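Local coordinates for protein importin subunit beta-1 (Saccharomyces cerevisiae, PDB 5OWU) that carries proteins into the nucleus as the importin beta subunit, associating with importin alpha, which recognises the classical nuclear localization signal of the cargo, at residues A[47-52]-A[97-102]; A[411-416]-A[449-454]; A[418-423]-A[429-434]. All coordinates share one frame; numbering follows the deposited sequence.

Interaction 1 of 3, residues A[47-52]-A[97-102]; sequences VLIDEN and KTNALT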
# COMPACT_ATOMS: atom_id res chain seq x y z
N VAL A 47 -3.44 -32.25 -24.83
CA VAL A 47 -3.05 -31.23 -25.80
C VAL A 47 -1.72 -30.61 -25.41
O VAL A 47 -0.87 -30.34 -26.27
CB VAL A 47 -4.16 -30.18 -25.94
CG1 VAL A 47 -3.70 -29.01 -26.82
CG2 VAL A 47 -5.42 -30.81 -26.53
N LEU A 48 -1.49 -30.41 -24.11
CA LEU A 48 -0.20 -29.88 -23.67
C LEU A 48 0.97 -30.62 -24.32
O LEU A 48 1.95 -29.99 -24.72
CB LEU A 48 -0.10 -29.97 -22.15
CG LEU A 48 1.24 -29.57 -21.51
CD1 LEU A 48 1.68 -28.18 -21.94
CD2 LEU A 48 1.11 -29.65 -20.00
N ILE A 49 0.87 -31.94 -24.46
CA ILE A 49 1.96 -32.74 -24.99
C ILE A 49 1.80 -33.06 -26.48
O ILE A 49 2.59 -33.83 -27.02
CB ILE A 49 2.14 -34.05 -24.19
CG1 ILE A 49 0.87 -34.91 -24.29
CG2 ILE A 49 2.48 -33.74 -22.73
CD1 ILE A 49 1.06 -36.33 -23.81
N ASP A 50 0.79 -32.50 -27.14
CA ASP A 50 0.49 -32.85 -28.53
C ASP A 50 1.32 -31.97 -29.46
O ASP A 50 1.01 -30.79 -29.67
CB ASP A 50 -1.00 -32.70 -28.80
CG ASP A 50 -1.36 -32.99 -30.25
OD1 ASP A 50 -0.71 -33.85 -30.88
OD2 ASP A 50 -2.31 -32.35 -30.76
N GLU A 51 2.38 -32.54 -30.03
CA GLU A 51 3.25 -31.78 -30.92
C GLU A 51 2.53 -31.30 -32.17
O GLU A 51 2.95 -30.31 -32.78
CB GLU A 51 4.47 -32.63 -31.31
CG GLU A 51 5.48 -32.82 -30.17
CD GLU A 51 5.81 -34.28 -29.89
OE1 GLU A 51 4.99 -35.16 -30.22
OE2 GLU A 51 6.90 -34.54 -29.34
N ASN A 52 1.45 -31.98 -32.57
CA ASN A 52 0.66 -31.59 -33.73
C ASN A 52 -0.16 -30.32 -33.50
O ASN A 52 -0.71 -29.78 -34.46
CB ASN A 52 -0.28 -32.74 -34.11
CG ASN A 52 -1.18 -32.40 -35.29
OD1 ASN A 52 -0.72 -31.91 -36.32
ND2 ASN A 52 -2.48 -32.64 -35.13
N LYS A 97 -0.94 -36.07 -14.45
CA LYS A 97 0.36 -35.83 -13.84
C LYS A 97 1.48 -36.33 -14.74
O LYS A 97 2.49 -35.64 -14.94
CB LYS A 97 0.44 -36.51 -12.48
CG LYS A 97 -0.52 -35.99 -11.43
CD LYS A 97 -0.21 -36.68 -10.11
CE LYS A 97 -1.41 -36.87 -9.25
NZ LYS A 97 -1.05 -37.64 -8.02
N THR A 98 1.32 -37.54 -15.29
CA THR A 98 2.33 -38.06 -16.21
C THR A 98 2.52 -37.15 -17.42
O THR A 98 3.66 -36.90 -17.84
CB THR A 98 1.94 -39.47 -16.67
OG1 THR A 98 1.81 -40.32 -15.52
CG2 THR A 98 2.99 -40.06 -17.61
N ASN A 99 1.43 -36.65 -18.00
CA ASN A 99 1.54 -35.78 -19.17
C ASN A 99 2.21 -34.46 -18.81
O ASN A 99 3.06 -33.96 -19.57
CB ASN A 99 0.16 -35.53 -19.77
CG ASN A 99 -0.40 -36.76 -20.48
OD1 ASN A 99 0.32 -37.72 -20.74
ND2 ASN A 99 -1.69 -36.73 -20.79
N ALA A 100 1.85 -33.88 -17.66
CA ALA A 100 2.49 -32.65 -17.21
C ALA A 100 3.99 -32.85 -17.01
O ALA A 100 4.80 -32.01 -17.42
CB ALA A 100 1.85 -32.18 -15.91
N LEU A 101 4.38 -33.97 -16.39
CA LEU A 101 5.80 -34.24 -16.20
C LEU A 101 6.50 -34.46 -17.53
O LEU A 101 7.66 -34.08 -17.68
CB LEU A 101 5.98 -35.47 -15.30
CG LEU A 101 5.77 -35.23 -13.80
CD1 LEU A 101 5.60 -36.55 -13.07
CD2 LEU A 101 6.94 -34.44 -13.21
N THR A 102 5.81 -35.05 -18.50
CA THR A 102 6.39 -35.17 -19.84
C THR A 102 6.66 -33.79 -20.42
O THR A 102 7.74 -33.54 -20.96
CB THR A 102 5.45 -35.96 -20.75
OG1 THR A 102 5.41 -37.33 -20.32
CG2 THR A 102 5.93 -35.90 -22.21
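Ile49 and Asn99 meet at about a right angle, the branched chain of the isoleucine touching the asparagine at its backbone carbonyl and at its side-chain amide. Its gamma methyl does the closer touching: CG2 of Ile49 sits 3.2 Å from the backbone O of Asn99, a snug van der Waals contact. The other branch runs beside the amide, where CD1 of Ile49 comes to 3.5 Å from OD1 of Asn99. Both reaches follow from the torsions: chi1 of 62° puts CG2 anti to the carbonyl carbon and CG1 between that carbon and the backbone N, and CD1 continues outward in an extended chain (chi2 167°). The amide is tethered on its nitrogen side: ND2 of Asn99 bonds to Gln46 and Ser45 near the end of the helix before Ile49, while its oxygen end lies against a methyl. CG2 of Ile49 also meets CG2 of Thr102, at 4.1 Å, and CD2 of Leu48 packs on CA of Ala100, at 4.3 Å, where CB of Ala100 points away and the methyl meets the helix backbone itself. An alanine in place of Ile49 would lack both CG2 and the arm ending in CD1, and would probably open a gap beside the amide and carbonyl of Asn99 and deprive Thr102 of its methyl partner. Leu118 of helix 109-126 touches both Leu48 and Ala100, extending the apolar layer. The arrangement is that of successive HEAT repeats stacked side by side, with the end of helix 37-48 in HEAT 2 packed on helix 90-104 of HEAT 3.

Interaction 2 of 3, residues A[411-416]-A[449-454]; sequences QALPSI and QQHLPG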
# COMPACT_ATOMS: atom_id res chain seq x y z
N GLN A 411 23.09 26.07 13.01
CA GLN A 411 24.44 26.23 12.48
C GLN A 411 24.46 26.22 10.95
O GLN A 411 25.20 26.99 10.33
CB GLN A 411 25.35 25.14 13.05
CG GLN A 411 26.73 25.05 12.41
CD GLN A 411 27.61 24.02 13.09
OE1 GLN A 411 27.72 22.88 12.65
NE2 GLN A 411 28.24 24.43 14.19
N ALA A 412 23.66 25.36 10.33
CA ALA A 412 23.78 25.10 8.90
C ALA A 412 22.83 25.92 8.03
O ALA A 412 23.01 25.97 6.81
CB ALA A 412 23.54 23.61 8.61
N LEU A 413 21.84 26.57 8.62
CA LEU A 413 20.80 27.20 7.81
C LEU A 413 21.36 28.28 6.90
O LEU A 413 20.94 28.34 5.73
CB LEU A 413 19.70 27.75 8.72
CG LEU A 413 18.31 28.02 8.14
CD1 LEU A 413 17.84 26.98 7.13
CD2 LEU A 413 17.33 28.09 9.30
N PRO A 414 22.31 29.12 7.32
CA PRO A 414 22.87 30.08 6.35
C PRO A 414 23.45 29.42 5.11
O PRO A 414 23.11 29.83 3.99
CB PRO A 414 23.94 30.81 7.18
CG PRO A 414 23.45 30.71 8.59
CD PRO A 414 22.77 29.37 8.69
N SER A 415 24.29 28.40 5.26
CA SER A 415 24.87 27.73 4.10
C SER A 415 23.79 27.07 3.24
O SER A 415 23.89 27.05 2.00
CB SER A 415 25.90 26.71 4.54
OG SER A 415 25.32 25.73 5.39
N ILE A 416 22.75 26.51 3.87
CA ILE A 416 21.69 25.84 3.11
C ILE A 416 20.89 26.86 2.31
O ILE A 416 20.62 26.65 1.12
CB ILE A 416 20.79 25.02 4.05
CG1 ILE A 416 21.55 23.81 4.58
CG2 ILE A 416 19.51 24.56 3.33
CD1 ILE A 416 20.83 23.06 5.69
N GLN A 449 12.47 35.41 13.99
CA GLN A 449 13.09 36.67 13.63
C GLN A 449 14.34 36.48 12.78
O GLN A 449 14.54 37.21 11.80
CB GLN A 449 13.46 37.47 14.89
CG GLN A 449 12.34 38.36 15.42
CD GLN A 449 11.28 37.57 16.16
OE1 GLN A 449 11.58 36.80 17.07
NE2 GLN A 449 10.02 37.77 15.78
N GLN A 450 15.17 35.50 13.12
CA GLN A 450 16.49 35.39 12.51
C GLN A 450 16.44 34.74 11.13
O GLN A 450 17.08 35.23 10.19
CB GLN A 450 17.43 34.62 13.44
CG GLN A 450 18.80 34.37 12.85
CD GLN A 450 19.83 34.01 13.91
OE1 GLN A 450 19.49 33.74 15.06
NE2 GLN A 450 21.10 34.03 13.53
N HIS A 451 15.71 33.64 10.98
CA HIS A 451 15.80 32.84 9.77
C HIS A 451 14.49 32.59 9.04
O HIS A 451 14.53 32.33 7.83
CB HIS A 451 16.45 31.48 10.08
CG HIS A 451 17.91 31.58 10.39
ND1 HIS A 451 18.47 30.95 11.48
CD2 HIS A 451 18.91 32.24 9.77
CE1 HIS A 451 19.77 31.21 11.51
NE2 HIS A 451 20.06 31.99 10.48
N LEU A 452 13.35 32.67 9.70
CA LEU A 452 12.10 32.42 8.99
C LEU A 452 11.89 33.38 7.82
O LEU A 452 11.47 32.91 6.75
CB LEU A 452 10.92 32.47 9.98
CG LEU A 452 9.56 32.05 9.41
CD1 LEU A 452 9.59 30.63 8.86
CD2 LEU A 452 8.46 32.18 10.46
N PRO A 453 12.19 34.68 7.93
CA PRO A 453 12.04 35.53 6.74
C PRO A 453 12.93 35.08 5.59
O PRO A 453 12.49 35.12 4.44
CB PRO A 453 12.42 36.93 7.26
CG PRO A 453 12.23 36.86 8.74
CD PRO A 453 12.57 35.45 9.12
N GLY A 454 14.16 34.65 5.88
CA GLY A 454 15.03 34.15 4.83
C GLY A 454 14.56 32.83 4.24
O GLY A 454 14.72 32.58 3.04
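A small apolar contact joins neighbouring HEAT repeats here, with Leu413 and Pro414 on helix 402-418 of HEAT 10 packed against His451, the N-cap residue just before helix 452-463 of HEAT 11. Leucine suits the buried side of the helix: its CG is anti to the backbone N (chi1 -160°), which carries CD2 of Leu413 to 3.6 Å from CB of His451 and almost as near its CG. The two side chains run alongside each other, pointing opposite ways, and CG of Leu413 lies over one face of the imidazole, 4.2 Å above its plane and displaced toward the rim. On the opposite face, CG of Gln450 stands over the ring centre, so the histidine is held between two aliphatic groups. Pro414 approaches obliquely, its CG 4.1 Å from NE2 of His451. Ile446 also touches the histidine, adding to its apolar surroundings. Having no N-H, Pro414 cannot donate to the preceding turn, and helix 402-418 is kinked there. Just before the kink, the O of Ala412 takes two bonds, one from the N of Ile416 and one from OG of Ser415 at 2.7 Å, this donor tilted 21° from the carbonyl plane.

Interaction 3 of 3, residues A[418-423]-A[429-434]; sequences NLMNDQ and ETTAWC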
# COMPACT_ATOMS: atom_id res chain seq x y z
N ASN A 418 21.98 29.65 1.32
CA ASN A 418 22.86 30.12 0.25
C ASN A 418 22.83 29.17 -0.93
O ASN A 418 22.91 29.61 -2.09
CB ASN A 418 24.28 30.29 0.77
CG ASN A 418 25.25 30.72 -0.31
OD1 ASN A 418 25.13 31.81 -0.87
ND2 ASN A 418 26.22 29.87 -0.62
N LEU A 419 22.72 27.86 -0.67
CA LEU A 419 22.66 26.93 -1.79
C LEU A 419 21.41 27.07 -2.65
O LEU A 419 21.36 26.49 -3.74
CB LEU A 419 22.75 25.48 -1.30
CG LEU A 419 24.14 25.01 -0.87
CD1 LEU A 419 24.05 23.59 -0.38
CD2 LEU A 419 25.16 25.11 -1.99
N MET A 420 20.39 27.82 -2.21
CA MET A 420 19.25 28.06 -3.09
C MET A 420 19.61 28.95 -4.27
O MET A 420 18.86 29.01 -5.25
CB MET A 420 18.08 28.68 -2.32
CG MET A 420 17.39 27.72 -1.36
SD MET A 420 16.54 26.33 -2.17
CE MET A 420 15.15 27.15 -2.96
N ASN A 421 20.75 29.63 -4.20
CA ASN A 421 21.29 30.39 -5.32
C ASN A 421 22.36 29.63 -6.07
O ASN A 421 23.10 30.23 -6.86
CB ASN A 421 21.84 31.72 -4.81
CG ASN A 421 20.83 32.49 -3.98
OD1 ASN A 421 19.64 32.54 -4.33
ND2 ASN A 421 21.27 33.06 -2.87
N ASP A 422 22.48 28.32 -5.85
CA ASP A 422 23.52 27.54 -6.49
C ASP A 422 23.32 27.54 -8.00
O ASP A 422 22.20 27.62 -8.51
CB ASP A 422 23.50 26.10 -5.97
CG ASP A 422 24.80 25.37 -6.20
OD1 ASP A 422 25.68 25.46 -5.33
OD2 ASP A 422 24.94 24.73 -7.26
N GLN A 423 24.44 27.44 -8.73
CA GLN A 423 24.38 27.34 -10.19
C GLN A 423 23.90 25.98 -10.66
O GLN A 423 23.53 25.84 -11.84
CB GLN A 423 25.76 27.63 -10.78
CG GLN A 423 26.86 26.69 -10.32
CD GLN A 423 28.25 27.24 -10.58
OE1 GLN A 423 28.58 28.36 -10.18
NE2 GLN A 423 29.08 26.45 -11.25
N GLU A 429 17.37 21.98 -6.33
CA GLU A 429 16.23 21.09 -6.13
C GLU A 429 16.33 20.39 -4.78
O GLU A 429 15.38 20.39 -3.97
CB GLU A 429 16.18 20.07 -7.27
CG GLU A 429 15.15 18.98 -7.11
CD GLU A 429 15.04 18.09 -8.34
OE1 GLU A 429 16.10 17.75 -8.92
OE2 GLU A 429 13.91 17.76 -8.73
N THR A 430 17.50 19.80 -4.50
CA THR A 430 17.65 19.08 -3.25
C THR A 430 17.71 20.03 -2.06
O THR A 430 17.23 19.68 -0.98
CB THR A 430 18.90 18.20 -3.33
OG1 THR A 430 18.73 17.29 -4.43
CG2 THR A 430 19.10 17.41 -2.02
N THR A 431 18.26 21.23 -2.24
CA THR A 431 18.26 22.21 -1.16
C THR A 431 16.85 22.62 -0.77
O THR A 431 16.53 22.75 0.42
CB THR A 431 19.08 23.44 -1.59
OG1 THR A 431 20.44 23.04 -1.81
CG2 THR A 431 19.04 24.55 -0.51
N ALA A 432 15.98 22.86 -1.76
CA ALA A 432 14.58 23.15 -1.46
C ALA A 432 13.95 22.00 -0.68
O ALA A 432 13.26 22.22 0.32
CB ALA A 432 13.80 23.42 -2.75
N TRP A 433 14.18 20.77 -1.14
CA TRP A 433 13.72 19.61 -0.38
C TRP A 433 14.26 19.62 1.04
O TRP A 433 13.52 19.37 2.00
CB TRP A 433 14.13 18.33 -1.11
CG TRP A 433 13.90 17.06 -0.34
CD1 TRP A 433 12.73 16.36 -0.25
CD2 TRP A 433 14.86 16.35 0.46
NE1 TRP A 433 12.90 15.25 0.54
CE2 TRP A 433 14.20 15.21 0.98
CE3 TRP A 433 16.20 16.55 0.77
CZ2 TRP A 433 14.84 14.29 1.80
CZ3 TRP A 433 16.84 15.63 1.58
CH2 TRP A 433 16.16 14.51 2.09
N CYS A 434 15.55 19.91 1.20
CA CYS A 434 16.16 19.90 2.53
C CYS A 434 15.50 20.91 3.45
O CYS A 434 15.29 20.65 4.64
CB CYS A 434 17.66 20.18 2.39
SG CYS A 434 18.55 20.12 3.94
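Met420 passes along Thr431 and ends on Ala432, its chain bending on the way. From CB, which heads past the facing helix rather than straight at it, CG comes to 3.7 Å from CG2 of Thr431. The sulfur draws closer: SD of Met420 lies 3.5 Å from that same methyl, and equally near the backbone N of Ala432. Bends at the next two torsions (chi2 -66° and chi3 -70°) curl the tip over the helix, so that CE of Met420 rests 4.0 Å from CB of Ala432. Methionine suits such a path, being unbranched and flexible, with a large polarisable sulfur that packs against methyl and backbone alike. Alanine offers a low surface on which the end can settle, while Cys473 and Ile435 also touch the methionine. Threonine turns a different atom to each neighbour. Its CG2 faces the methionine, whereas OG1 of Thr431 lies 3.4 Å from CB of Leu419, the two side chains crossing at about a right angle. That hydroxyl is hydrogen-bonded to the O of Val427, one turn back in its own helix, which gives this buried polar atom a partner although an aliphatic carbon lies beside it. Val390 touches both Leu419 and Thr431. Such closing of the turn onto the second helix is characteristic of the helical hairpin of a HEAT repeat, here HEAT 10, in which helix 402-418 leads through a short turn into helix 425-442.

In the fold
All three contacts are mainly buried and apolar, but join different parts of the HEAT-repeat solenoid. Interactions 1 and 2 each connect one repeat to the next, whereas interaction 3 lies within a single repeat. The first two reach the surface at one residue each, Thr102 and Pro414, while every touching residue of interaction 3 is buried. Interaction 1 mixes methyls with an amide and a carbonyl; interaction 2 sets aliphatic groups around an imidazole; interaction 3 relies on a thioether and methyls. Interactions 2 and 3 share HEAT 10 and touch, the O of Ile416 3.1 Å from CG2 of Thr431. Interaction 1 stands far off in the N-terminal region, its centre 73 Å from that of interaction 2.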